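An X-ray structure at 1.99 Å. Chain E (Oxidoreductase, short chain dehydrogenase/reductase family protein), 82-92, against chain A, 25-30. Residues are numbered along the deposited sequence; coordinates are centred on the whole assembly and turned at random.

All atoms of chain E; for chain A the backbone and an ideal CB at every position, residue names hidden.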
# COMPACT_ATOMS: atom_id res chain seq x y z
N GLU E 82 19.46 -33.65 14.59
CA GLU E 82 20.89 -33.31 14.33
C GLU E 82 21.10 -31.80 14.54
O GLU E 82 22.03 -31.43 15.28
CB GLU E 82 21.30 -33.73 12.92
CG GLU E 82 21.43 -35.23 12.75
CD GLU E 82 21.64 -35.71 11.32
OE1 GLU E 82 21.71 -34.85 10.42
OE2 GLU E 82 21.72 -36.94 11.11
N LEU E 83 20.26 -30.97 13.91
CA LEU E 83 20.32 -29.48 13.99
C LEU E 83 20.08 -29.02 15.43
O LEU E 83 20.79 -28.09 15.88
CB LEU E 83 19.27 -28.88 13.05
CG LEU E 83 19.60 -28.94 11.55
CD1 LEU E 83 18.37 -28.63 10.72
CD2 LEU E 83 20.73 -27.99 11.20
N ALA E 84 19.12 -29.64 16.13
CA ALA E 84 18.72 -29.30 17.52
C ALA E 84 19.87 -29.62 18.48
O ALA E 84 20.10 -28.82 19.41
CB ALA E 84 17.46 -30.04 17.90
N LYS E 85 20.55 -30.75 18.28
CA LYS E 85 21.72 -31.18 19.09
C LYS E 85 22.91 -30.27 18.78
O LYS E 85 23.67 -29.95 19.72
CB LYS E 85 22.06 -32.65 18.81
CG LYS E 85 21.06 -33.66 19.35
CD LYS E 85 21.53 -35.11 19.30
CE LYS E 85 22.30 -35.46 18.04
NZ LYS E 85 22.61 -36.91 17.98
N ASP E 86 23.06 -29.86 17.52
CA ASP E 86 24.15 -28.98 17.02
C ASP E 86 24.03 -27.60 17.70
O ASP E 86 25.01 -27.17 18.33
CB ASP E 86 24.12 -28.87 15.49
CG ASP E 86 25.35 -28.23 14.88
OD1 ASP E 86 26.25 -27.81 15.64
OD2 ASP E 86 25.41 -28.16 13.63
N MET E 87 22.86 -26.95 17.58
CA MET E 87 22.61 -25.57 18.07
C MET E 87 22.70 -25.53 19.61
O MET E 87 23.13 -24.48 20.14
CB MET E 87 21.23 -25.07 17.63
CG MET E 87 21.15 -24.79 16.14
SD MET E 87 19.51 -24.21 15.62
CE MET E 87 19.58 -24.54 13.87
N SER E 88 22.30 -26.60 20.29
CA SER E 88 22.33 -26.72 21.77
C SER E 88 23.78 -26.64 22.27
O SER E 88 24.04 -25.86 23.20
CB SER E 88 21.66 -27.99 22.24
OG SER E 88 20.27 -27.96 21.95
N GLU E 89 24.68 -27.43 21.67
CA GLU E 89 26.14 -27.46 21.99
C GLU E 89 26.76 -26.08 21.73
O GLU E 89 27.58 -25.65 22.55
CB GLU E 89 26.88 -28.50 21.15
CG GLU E 89 26.87 -29.89 21.75
CD GLU E 89 27.81 -30.87 21.06
OE1 GLU E 89 27.85 -30.86 19.81
OE2 GLU E 89 28.50 -31.63 21.77
N ARG E 90 26.37 -25.43 20.62
CA ARG E 90 26.99 -24.18 20.11
C ARG E 90 26.63 -22.99 21.02
O ARG E 90 27.56 -22.29 21.46
CB ARG E 90 26.55 -23.90 18.67
CG ARG E 90 27.31 -24.72 17.64
CD ARG E 90 26.92 -24.40 16.21
NE ARG E 90 27.69 -25.25 15.30
CZ ARG E 90 28.92 -24.98 14.86
NH1 ARG E 90 29.54 -23.87 15.20
NH2 ARG E 90 29.51 -25.83 14.04
N PHE E 91 25.34 -22.78 21.28
CA PHE E 91 24.79 -21.54 21.90
C PHE E 91 24.41 -21.78 23.36
O PHE E 91 24.01 -20.81 24.03
CB PHE E 91 23.63 -21.02 21.05
CG PHE E 91 23.95 -20.92 19.58
CD1 PHE E 91 25.10 -20.27 19.15
CD2 PHE E 91 23.11 -21.48 18.63
CE1 PHE E 91 25.40 -20.18 17.80
CE2 PHE E 91 23.41 -21.38 17.28
CZ PHE E 91 24.55 -20.74 16.87
N GLY E 92 24.53 -23.02 23.85
CA GLY E 92 24.29 -23.40 25.26
C GLY E 92 22.87 -23.10 25.71
O GLY E 92 22.70 -22.79 26.91
N UNK A 25 26.00 -19.86 8.06
CA UNK A 25 27.15 -19.10 8.62
C UNK A 25 27.30 -19.40 10.12
O UNK A 25 28.45 -19.36 10.62
CB UNK A 25 26.97 -17.60 8.40
N UNK A 26 26.19 -19.69 10.81
CA UNK A 26 26.14 -20.02 12.26
C UNK A 26 27.02 -21.24 12.58
O UNK A 26 27.40 -21.39 13.76
CB UNK A 26 24.70 -20.29 12.70
N UNK A 27 27.32 -22.08 11.59
CA UNK A 27 28.19 -23.28 11.74
C UNK A 27 29.65 -22.86 11.93
O UNK A 27 30.45 -23.71 12.37
CB UNK A 27 28.07 -24.20 10.52
N UNK A 28 30.00 -21.61 11.59
CA UNK A 28 31.30 -20.98 11.93
C UNK A 28 31.24 -20.48 13.38
O UNK A 28 30.40 -19.61 13.66
CB UNK A 28 31.62 -19.83 10.98
N UNK A 29 32.11 -21.00 14.25
CA UNK A 29 32.12 -20.73 15.71
C UNK A 29 32.55 -19.29 16.00
O UNK A 29 32.16 -18.76 17.06
CB UNK A 29 33.06 -21.70 16.43
N UNK A 30 33.33 -18.67 15.10
CA UNK A 30 33.87 -17.29 15.24
C UNK A 30 32.88 -16.27 14.66
O UNK A 30 33.17 -15.06 14.76
CB UNK A 30 35.22 -17.16 14.54

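Chain E offers one side of a helix, along which Leu E83, Asp E86, Met E87, Arg E90 and Phe E91 are the residues within reach of chain A. Two of these are already paired: Arg E90 NE donates to Asp E86 OD1 at 3.0 Å, a salt bridge one helical turn long that leaves Asp E86 OD2 for a partner across the contact.

Position 25 begins a short 3-10 segment, and its ideal CB has nothing of the helix within 5.5 Å. The contact sets no requirement here, and many residues would serve. It is Lys A25, whose backbone O accepts from the backbone N of position 28 at 2.9 Å to close the turn; its NZ is hydrogen-bonded elsewhere in the structure.

Position 26 is the demanding one. CA-to-CB points sideways, and the ideal CB lies 4.2 Å from Phe E91 CZ, so even the first carbon meets an aromatic ring. Beyond it lie the apolar side chains of Met E87 and Leu E83, with the carboxylate of Asp E86 and the aliphatic part of Arg E90 also near. A small residue would touch little more than Phe E91; a long apolar or aromatic one, perhaps Met, Phe, Tyr or Trp, could reach further along the helix. The deposited residue is Trp A26, with chi1 in p, and it accounts for 132 Å² of covered surface, the largest share of any residue here. Met E87 CE sits over one face of the indole, 4.2 Å from the centroid of the six-membered ring, in a CH-pi contact. The ring edge meets Leu E83, with CD2 3.9 Å from Trp A26 CZ2, and Arg E90, whose CD is 3.8 Å from Trp A26 CE3.

Position 27 also points sideways, but its ideal CB is 4.1 Å from Arg E90 NH2. That cation might invite an acid, yet the free oxygen of Asp E86 lies further along and would reward a long base; a polar residue such as Gln is also plausible. Lys A27 takes the second course. Its NZ donates to Asp E86 OD2 at 3.0 Å in a salt bridge, so Asp E86 joins cations from both chains. The price is like charge at close range, with Arg E90 NH2 4.1 Å from Lys A27 NZ. The backbone contributes too: Lys A27 O lies 2.9 Å from Arg E90 NH2, a contact open to any residue type.

At position 28 CA-to-CB points away from the helix, and a polar residue able to serve its own loop would fit. Asp A28 does so, its OD1 accepting from the backbone N of position 30 at 3.2 Å.

Position 29 is sideways, its ideal CB 4.3 Å from Arg E90 NH1; a small or polar residue suits this light contact. Ser A29 covers little, and its backbone N lies near the edge of the guanidinium.

Position 30 is out of reach, leaving the choice free as far as chain E is concerned; it is Asn A30.

Chain A 25-30: KWKDSN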
# COMPACT_ATOMS: atom_id res chain seq x y z
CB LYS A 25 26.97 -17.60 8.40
CG LYS A 25 27.06 -17.15 6.95
CD LYS A 25 27.06 -15.65 6.78
CE LYS A 25 26.92 -15.22 5.34
NZ LYS A 25 26.93 -13.74 5.20
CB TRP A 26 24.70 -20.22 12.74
CG TRP A 26 23.96 -21.34 12.07
CD1 TRP A 26 23.24 -21.26 10.92
CD2 TRP A 26 23.85 -22.70 12.52
NE1 TRP A 26 22.70 -22.48 10.61
CE2 TRP A 26 23.06 -23.39 11.58
CE3 TRP A 26 24.35 -23.41 13.62
CZ2 TRP A 26 22.75 -24.74 11.70
CZ3 TRP A 26 24.05 -24.75 13.75
CH2 TRP A 26 23.26 -25.40 12.80
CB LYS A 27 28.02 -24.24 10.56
CG LYS A 27 26.71 -25.03 10.55
CD LYS A 27 26.90 -26.53 10.45
CE LYS A 27 27.65 -27.10 11.64
NZ LYS A 27 27.60 -28.58 11.68
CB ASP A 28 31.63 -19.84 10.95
CG ASP A 28 32.96 -19.14 11.21
OD1 ASP A 28 33.71 -19.61 12.09
OD2 ASP A 28 33.23 -18.14 10.53
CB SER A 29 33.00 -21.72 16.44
OG SER A 29 34.37 -21.44 16.21
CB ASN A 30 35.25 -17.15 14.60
CG ASN A 30 36.29 -18.03 15.24
OD1 ASN A 30 37.02 -18.75 14.56
ND2 ASN A 30 36.36 -18.00 16.57
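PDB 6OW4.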